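PDB 6B2V: SorB from Sorangium cellulosum, which is part of the polyketide assembly line for the antibiotic sorangicin, this chain being the pyran synthase domain of its module nine. Local coordinates for residues A46-D49 with P53-M56. Residues are numbered along the deposited sequence; the frame is centred on the assembly and turned at random.
Sequences AVFD and PFLM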
loop_
_atom_site.group_PDB
_atom_site.type_symbol
_atom_site.label_atom_id
_atom_site.label_comp_id
_atom_site.label_asym_id
_atom_site.label_seq_id
_atom_site.Cartn_x
_atom_site.Cartn_y
_atom_site.Cartn_z
ATOM N N ALA A 46 2.125 -5.290 -18.326
ATOM C CA ALA A 46 2.234 -6.622 -17.814
ATOM C C ALA A 46 0.926 -7.370 -18.023
ATOM O O ALA A 46 -0.092 -6.816 -17.977
ATOM C CB ALA A 46 2.599 -6.608 -16.329
ATOM N N VAL A 47 1.010 -8.662 -18.224
ATOM C CA VAL A 47 -0.149 -9.501 -18.355
ATOM C C VAL A 47 -0.200 -10.468 -17.181
ATOM O O VAL A 47 0.741 -11.078 -16.908
ATOM C CB VAL A 47 -0.080 -10.348 -19.628
ATOM C CG1 VAL A 47 -1.258 -11.260 -19.705
ATOM C CG2 VAL A 47 -0.033 -9.444 -20.828
ATOM N N PHE A 48 -1.334 -10.559 -16.525
ATOM C CA PHE A 48 -1.538 -11.432 -15.405
ATOM C C PHE A 48 -2.593 -12.447 -15.711
ATOM O O PHE A 48 -3.544 -12.156 -16.341
ATOM C CB PHE A 48 -1.957 -10.630 -14.187
ATOM C CG PHE A 48 -1.018 -9.531 -13.857
ATOM C CD1 PHE A 48 0.137 -9.791 -13.178
ATOM C CD2 PHE A 48 -1.254 -8.263 -14.254
ATOM C CE1 PHE A 48 1.012 -8.802 -12.894
ATOM C CE2 PHE A 48 -0.373 -7.264 -13.965
ATOM C CZ PHE A 48 0.776 -7.534 -13.284
ATOM N N ASP A 49 -2.334 -13.663 -15.324
ATOM C CA ASP A 49 -3.269 -14.746 -15.533
ATOM C C ASP A 49 -4.043 -15.222 -14.333
ATOM O O ASP A 49 -4.906 -16.007 -14.469
ATOM C CB ASP A 49 -2.626 -15.923 -16.256
ATOM C CG ASP A 49 -1.597 -16.627 -15.445
ATOM O OD1 ASP A 49 -1.446 -16.382 -14.274
ATOM O OD2 ASP A 49 -0.923 -17.435 -16.025
ATOM N N PRO A 53 1.092 -15.496 -7.235
ATOM C CA PRO A 53 0.825 -15.624 -5.818
ATOM C C PRO A 53 0.164 -14.381 -5.271
ATOM O O PRO A 53 -0.796 -14.507 -4.568
ATOM C CB PRO A 53 2.211 -15.790 -5.230
ATOM C CG PRO A 53 2.953 -16.487 -6.286
ATOM C CD PRO A 53 2.494 -15.762 -7.522
ATOM N N PHE A 54 0.573 -13.208 -5.712
ATOM C CA PHE A 54 -0.024 -11.978 -5.186
ATOM C C PHE A 54 -1.511 -11.907 -5.423
ATOM O O PHE A 54 -2.187 -11.278 -4.680
ATOM C CB PHE A 54 0.743 -10.707 -5.506
ATOM C CG PHE A 54 0.464 -10.147 -6.857
ATOM C CD1 PHE A 54 1.125 -10.604 -7.943
ATOM C CD2 PHE A 54 -0.461 -9.182 -7.021
ATOM C CE1 PHE A 54 0.860 -10.103 -9.185
ATOM C CE2 PHE A 54 -0.746 -8.687 -8.251
ATOM C CZ PHE A 54 -0.083 -9.133 -9.334
ATOM N N LEU A 55 -1.990 -12.442 -6.539
ATOM C CA LEU A 55 -3.411 -12.556 -6.801
ATOM C C LEU A 55 -4.119 -13.696 -6.074
ATOM O O LEU A 55 -5.180 -13.569 -5.562
ATOM C CB LEU A 55 -3.711 -12.595 -8.315
ATOM C CG LEU A 55 -3.348 -11.299 -9.031
ATOM C CD1 LEU A 55 -3.350 -11.488 -10.534
ATOM C CD2 LEU A 55 -4.298 -10.206 -8.654
ATOM N N MET A 56 -3.480 -14.848 -6.057
ATOM C CA MET A 56 -4.008 -16.019 -5.402
ATOM C C MET A 56 -4.159 -15.819 -3.910
ATOM O O MET A 56 -5.068 -16.325 -3.318
ATOM C CB MET A 56 -3.156 -17.217 -5.700
ATOM C CG MET A 56 -3.268 -17.618 -7.137
ATOM S SD MET A 56 -3.031 -19.378 -7.375
ATOM C CE MET A 56 -1.303 -19.355 -7.051
#
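Phe48, the last residue of strand 41-48, and Phe54, from the short helix 53-56, meet as an offset edge-to-face pair. Their ring planes stand at 85° and their centroids lie 5.6 Å apart. Phe54 presents its edge, with CZ 3.7 Å from CE1 of Phe48 and 3.9 Å from its CD1, so CZ comes in obliquely, off the plane of the Phe48 ring and beyond its CD1-CE1 bond. The Phe54 CA-CB bond does not aim at the strand; a chi1 of 83°, which sets CG between the backbone N and the carbonyl carbon, swings the ring out to it. Leu55 meets the same residue at the root of its side chain, its CD1 4.0 Å from CB of Phe48, while its CG rests 3.8 Å above one face of the Phe54 ring, near the rim. No hydrogen bond joins the two segments, and all three touching side chains are buried. Phe62 makes edge-to-face contacts with both phenylalanines, and Leu30 touches both as well. Where the chain turns from strand to helix, Asp49 OD1 accepts a hydrogen bond from the N of Ala51. This is an aromatic cluster that packs a short helix against the end of a strand in the predicted N-terminal hotdog of a dehydratase-like double-hotdog fold.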